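Local coordinates for protein type II 3-hydroxyacyl-CoA dehydrogenase (Thermus thermophilus, PDB 1UAY) that probably catalyses the NAD-dependent oxidation of 3-hydroxyacyl-CoA to 3-ketoacyl-CoA, a step in the beta-oxidation of fatty acids, at residues G90-S93 against F94-V97; T105-V108 against L109-A112; R232-G235 against A236-A240. All coordinates share one frame; numbering follows the deposited sequence.

Interaction 1 of 3, residues G90-S93 against F94-V97; sequences GLES and FRRV
The opening turns of helix 91-116 are built here, where Leu91 O takes the backbone N-H of Arg95 at 2.9 Å and starts the i to i+4 pattern. Glu92 O and Arg96 N repeat it at 2.9 Å, and Ser93 O and Val97 N at 3.2 Å. Gly90 sits just before them as the N-cap residue. Its N-H is bound by Glu80, whose other carboxylate oxygen is hydrogen-bonded to Ser93 OG, so one acidic side chain clasps the start of the helix. Ser93 OG can reach it because chi1 of 57° places the hydroxyl between the backbone N and the carbonyl carbon, turned back over the N-terminal end.

In the same turn Glu92 and Arg95, three residues apart, form a salt bridge. Glu92 folds at chi2 (46°), and its chain crosses that of Arg95 at about a right angle. Arg95 NH1 lies 3.2 Å from Glu92 OE1. The oxygen lies close to the guanidinium plane, but NH1 stands well above the carboxylate plane and the N-H...O angle is bent to 144°. Leu91 CD2 approaches the same guanidinium obliquely, 4.1 Å from Arg95 NH2, while Arg95 NE has a separate charged partner, Glu99 of the second subunit. The ring of Phe94 extends off the turn and stacks on Phe106 of that subunit.

The side chain of Arg96 leaves the turn and comes to about 4 Å from the bound adenosine. One helix thus meets both the bound adenosine and the neighbouring subunit, in keeping with the long helix that helps form the four-helix dimer interface of classical short-chain dehydrogenases.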
# COMPACT_ATOMS: atom_id res chain seq x y z
N GLY A 90 5.43 26.62 9.98
CA GLY A 90 4.70 27.72 9.39
C GLY A 90 3.62 27.23 8.44
O GLY A 90 3.77 26.20 7.78
N LEU A 91 2.52 27.97 8.36
CA LEU A 91 1.44 27.57 7.48
C LEU A 91 1.74 27.92 6.03
O LEU A 91 1.40 27.16 5.12
CB LEU A 91 0.14 28.25 7.92
CG LEU A 91 -1.15 27.71 7.30
CD1 LEU A 91 -1.30 26.22 7.62
CD2 LEU A 91 -2.34 28.50 7.85
N GLU A 92 2.41 29.05 5.81
CA GLU A 92 2.74 29.47 4.45
C GLU A 92 3.73 28.53 3.77
O GLU A 92 3.59 28.25 2.58
CB GLU A 92 3.28 30.90 4.45
CG GLU A 92 3.59 31.44 3.06
CD GLU A 92 2.48 31.15 2.05
OE1 GLU A 92 1.32 31.53 2.30
OE2 GLU A 92 2.78 30.53 1.00
N SER A 93 4.73 28.05 4.50
CA SER A 93 5.70 27.14 3.90
C SER A 93 5.00 25.85 3.47
O SER A 93 5.31 25.29 2.42
CB SER A 93 6.84 26.83 4.87
OG SER A 93 6.35 26.29 6.08
N PHE A 94 4.05 25.40 4.28
CA PHE A 94 3.29 24.19 3.97
C PHE A 94 2.46 24.45 2.71
O PHE A 94 2.45 23.64 1.79
CB PHE A 94 2.35 23.84 5.13
CG PHE A 94 1.55 22.58 4.91
CD1 PHE A 94 2.09 21.33 5.18
CD2 PHE A 94 0.24 22.66 4.44
CE1 PHE A 94 1.34 20.17 4.98
CE2 PHE A 94 -0.51 21.50 4.23
CZ PHE A 94 0.04 20.26 4.51
N ARG A 95 1.77 25.58 2.68
CA ARG A 95 0.95 25.93 1.53
C ARG A 95 1.76 26.01 0.24
O ARG A 95 1.31 25.54 -0.81
CB ARG A 95 0.22 27.26 1.77
CG ARG A 95 -0.69 27.67 0.62
CD ARG A 95 -1.42 28.98 0.87
NE ARG A 95 -2.45 28.87 1.90
CZ ARG A 95 -2.38 29.42 3.11
NH1 ARG A 95 -1.32 30.13 3.45
NH2 ARG A 95 -3.37 29.26 3.97
N ARG A 96 2.95 26.60 0.31
CA ARG A 96 3.80 26.73 -0.87
C ARG A 96 4.18 25.38 -1.46
O ARG A 96 4.14 25.19 -2.68
CB ARG A 96 5.07 27.52 -0.53
CG ARG A 96 6.04 27.66 -1.69
CD ARG A 96 5.40 28.36 -2.88
NE ARG A 96 6.31 28.49 -4.01
CZ ARG A 96 5.99 29.05 -5.17
NH1 ARG A 96 4.77 29.54 -5.36
NH2 ARG A 96 6.89 29.13 -6.14
N VAL A 97 4.57 24.44 -0.60
CA VAL A 97 4.94 23.12 -1.07
C VAL A 97 3.75 22.44 -1.75
O VAL A 97 3.91 21.82 -2.80
CB VAL A 97 5.46 22.24 0.09
CG1 VAL A 97 5.76 20.84 -0.41
CG2 VAL A 97 6.71 22.86 0.68

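Interaction 2 of 3, residues T105-V108 against L109-A112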
# COMPACT_ATOMS: atom_id res chain seq x y z
N THR A 105 1.07 20.12 -10.32
CA THR A 105 0.92 18.87 -11.06
C THR A 105 -0.50 18.72 -11.59
O THR A 105 -0.71 18.30 -12.73
CB THR A 105 1.30 17.67 -10.18
OG1 THR A 105 2.72 17.68 -9.96
CG2 THR A 105 0.91 16.36 -10.83
N PHE A 106 -1.49 19.09 -10.77
CA PHE A 106 -2.88 18.99 -11.19
C PHE A 106 -3.15 20.00 -12.32
O PHE A 106 -3.88 19.71 -13.27
CB PHE A 106 -3.82 19.29 -10.03
CG PHE A 106 -5.28 19.22 -10.40
CD1 PHE A 106 -5.88 17.99 -10.64
CD2 PHE A 106 -6.04 20.37 -10.54
CE1 PHE A 106 -7.22 17.91 -11.02
CE2 PHE A 106 -7.38 20.30 -10.92
CZ PHE A 106 -7.97 19.06 -11.16
N ASN A 107 -2.55 21.17 -12.19
CA ASN A 107 -2.72 22.23 -13.18
C ASN A 107 -2.20 21.76 -14.54
O ASN A 107 -2.86 21.92 -15.56
CB ASN A 107 -1.98 23.49 -12.71
CG ASN A 107 -2.46 24.75 -13.39
OD1 ASN A 107 -3.63 24.86 -13.76
ND2 ASN A 107 -1.57 25.72 -13.53
N VAL A 108 -1.02 21.15 -14.55
CA VAL A 108 -0.44 20.65 -15.79
C VAL A 108 -1.29 19.52 -16.36
O VAL A 108 -1.55 19.47 -17.56
CB VAL A 108 1.00 20.16 -15.55
CG1 VAL A 108 1.53 19.41 -16.77
CG2 VAL A 108 1.90 21.34 -15.22
N LEU A 109 -1.75 18.63 -15.49
CA LEU A 109 -2.56 17.50 -15.94
C LEU A 109 -3.87 17.92 -16.59
O LEU A 109 -4.20 17.47 -17.69
CB LEU A 109 -2.82 16.56 -14.77
CG LEU A 109 -3.57 15.26 -15.09
CD1 LEU A 109 -3.07 14.14 -14.20
CD2 LEU A 109 -5.07 15.47 -14.93
N ARG A 110 -4.63 18.79 -15.93
CA ARG A 110 -5.92 19.22 -16.47
C ARG A 110 -5.79 20.01 -17.77
O ARG A 110 -6.58 19.82 -18.70
CB ARG A 110 -6.68 20.06 -15.43
CG ARG A 110 -6.16 21.47 -15.27
CD ARG A 110 -6.77 22.24 -14.10
NE ARG A 110 -6.24 23.60 -14.09
CZ ARG A 110 -6.89 24.68 -14.53
NH1 ARG A 110 -8.12 24.57 -15.01
NH2 ARG A 110 -6.27 25.85 -14.56
N LEU A 111 -4.79 20.88 -17.84
CA LEU A 111 -4.59 21.71 -19.03
C LEU A 111 -4.04 20.92 -20.21
O LEU A 111 -4.49 21.11 -21.35
CB LEU A 111 -3.68 22.89 -18.69
CG LEU A 111 -4.30 23.87 -17.68
CD1 LEU A 111 -3.29 24.94 -17.30
CD2 LEU A 111 -5.56 24.51 -18.28
N ALA A 112 -3.08 20.04 -19.95
CA ALA A 112 -2.52 19.24 -21.03
C ALA A 112 -3.58 18.26 -21.54
O ALA A 112 -3.78 18.12 -22.74
CB ALA A 112 -1.29 18.47 -20.54
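Asn107 and Arg110 lock together three residues apart on helix 91-116, one of the helices flanking the parallel sheet of this Rossmann-fold enzyme. Arg110 comes side-on, with NE and NH2 each 2.9 Å from the one oxygen Asn107 OD1. The amide and guanidinium planes are only 12° apart, so the pair lies nearly flat. NH2 approaches almost straight out from the carbonyl, whereas NE comes in at more of a bend but within the carbonyl plane.

The torsions of Arg110 explain the grip. Chi1 of 76° sets CG between the backbone N and the carbonyl carbon, 3.3 Å from Asn107 O, and the chain then runs extended as far as NE, bringing the head back beside the preceding turn. On the way Arg110 CD passes the Phe106 ring obliquely, 3.8 Å from Phe106 CE2, and the two side chains cross at about a right angle.

Two bonds on OD1 should fix the rotation of the amide, and Asn107 ND2 is also held, by the carbonyl oxygen of Val48, a residue that lines the adenosine pocket. The arginine is tied further: NH2 makes a salt bridge with Glu51, and NH1 is hydrogen-bonded to His89 O of the second subunit, which places this buried cluster at the subunit interface. Leu111 lies against both partners. With its CG beside the backbone N (chi1 -65°), its CD1 reaches within 3.6 Å of Asn107 OD1, while Leu111 CD2 sits 3.9 Å above the guanidinium plane of Arg110, over its centre.

Interaction 3 of 3, residues R232-G235 against A236-A240; sequences RLDG and ALRMA
Asp234 OD2 is the atom on which two arginines converge: Arg232 NE lies 2.7 Å from it and Arg232 NH2 3.0 Å, with OD2 lying in the guanidinium plane of Arg232, while Arg238 NH1 stands 3.6 Å from it in a long salt bridge of charges alone. The network brackets a type I' beta turn from Asp234 to Leu237, just past the last strand of the sheet.

The turn is closed by Leu237 N, 3.0 Å from Asp234 O. Asp234 adds a second tie: with chi1 at 59°, its carboxylate bends back over the turn, and Ala236 N meets Asp234 OD1 at 3.0 Å from above the carboxylate plane. Gly235 and Ala236 both carry the positive phi of this turn type.

The guanidinium of Arg238 lies flat over that of Arg232, centres 3.7 Å apart and planes at 27°. The shared carboxylate probably offsets the proximity of the two charges, helped by Glu140, which forms a salt bridge with Arg232 NH2. Arg238 NH2 is hydrogen-bonded to Gly228 O of the third subunit, and Asp234 and Ala236 of the turn pack on Asn227 of that subunit, so the region lies at a subunit interface.

Beyond its place in the network, Arg238 NH1 donates to Leu237 O at 2.9 Å. The same nitrogen also gives a bond to a water, 2.9 Å from Arg238 NH1 to its oxygen, and that water can also donate to Asp234 OD1.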
# COMPACT_ATOMS: atom_id res chain seq x y z
N ARG A 232 7.79 2.91 -8.01
CA ARG A 232 8.89 3.34 -7.15
C ARG A 232 10.21 3.09 -7.86
O ARG A 232 10.46 1.99 -8.35
CB ARG A 232 8.87 2.57 -5.82
CG ARG A 232 7.62 2.78 -4.97
CD ARG A 232 7.70 2.05 -3.62
NE ARG A 232 8.83 2.52 -2.81
CZ ARG A 232 8.73 2.87 -1.53
NH1 ARG A 232 7.57 2.81 -0.90
NH2 ARG A 232 9.81 3.29 -0.89
N LEU A 233 11.05 4.12 -7.93
CA LEU A 233 12.36 4.02 -8.56
C LEU A 233 13.28 4.47 -7.43
O LEU A 233 13.66 5.64 -7.35
CB LEU A 233 12.44 4.99 -9.74
CG LEU A 233 13.71 4.93 -10.59
CD1 LEU A 233 13.84 3.56 -11.24
CD2 LEU A 233 13.66 6.02 -11.65
N ASP A 234 13.65 3.52 -6.58
CA ASP A 234 14.39 3.86 -5.38
C ASP A 234 15.49 2.93 -4.86
O ASP A 234 15.90 3.09 -3.71
CB ASP A 234 13.38 4.05 -4.25
CG ASP A 234 12.55 2.80 -4.02
OD1 ASP A 234 12.97 1.71 -4.47
OD2 ASP A 234 11.48 2.89 -3.38
N GLY A 235 15.95 1.98 -5.65
CA GLY A 235 17.00 1.09 -5.16
C GLY A 235 16.64 0.35 -3.88
O GLY A 235 17.52 -0.00 -3.08
N ALA A 236 15.35 0.11 -3.69
CA ALA A 236 14.81 -0.60 -2.52
C ALA A 236 14.86 0.21 -1.23
O ALA A 236 14.72 -0.34 -0.14
CB ALA A 236 15.53 -1.95 -2.35
N LEU A 237 15.05 1.52 -1.36
CA LEU A 237 15.09 2.39 -0.19
C LEU A 237 13.75 2.48 0.54
O LEU A 237 12.69 2.54 -0.09
CB LEU A 237 15.49 3.81 -0.61
CG LEU A 237 15.35 4.91 0.45
CD1 LEU A 237 16.41 4.73 1.53
CD2 LEU A 237 15.48 6.27 -0.21
N ARG A 238 13.81 2.50 1.86
CA ARG A 238 12.64 2.69 2.71
C ARG A 238 13.20 3.62 3.78
O ARG A 238 13.90 3.19 4.69
CB ARG A 238 12.16 1.37 3.33
CG ARG A 238 11.56 0.38 2.34
CD ARG A 238 10.31 0.93 1.65
NE ARG A 238 9.68 -0.06 0.77
CZ ARG A 238 10.11 -0.38 -0.44
NH1 ARG A 238 11.18 0.21 -0.96
NH2 ARG A 238 9.47 -1.30 -1.15
N MET A 239 12.90 4.91 3.65
CA MET A 239 13.42 5.90 4.58
C MET A 239 13.04 5.74 6.04
O MET A 239 11.86 5.63 6.39
CB MET A 239 13.03 7.31 4.12
CG MET A 239 13.63 7.69 2.77
SD MET A 239 13.36 9.42 2.34
CE MET A 239 11.63 9.38 1.92
N ALA A 240 14.05 5.72 6.90
CA ALA A 240 13.87 5.60 8.34
C ALA A 240 13.44 6.97 8.86
O ALA A 240 13.46 7.95 8.12
CB ALA A 240 15.18 5.17 8.99
O HOH W 1 11.34 -0.35 -3.79

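Overall arrangement
From the N terminus the three contacts come in series, none nested in or crossing another, and each is local, so only residues 234-237 close a loop, a tight turn. Interactions 1 and 2 lie on the one helix 91-116, their centres 21 Å apart: the first at its beginning, the second farther along, where it packs on strands 67-72 and 128-133. Both meet the second subunit. Interaction 3 begins at the end of strand 230-233, outermost on its side of the sheet within the chain, and runs into the following loop, on the opposite side of the chain's centre from interaction 2. There it faces the third subunit, and Met239 O also reaches the second.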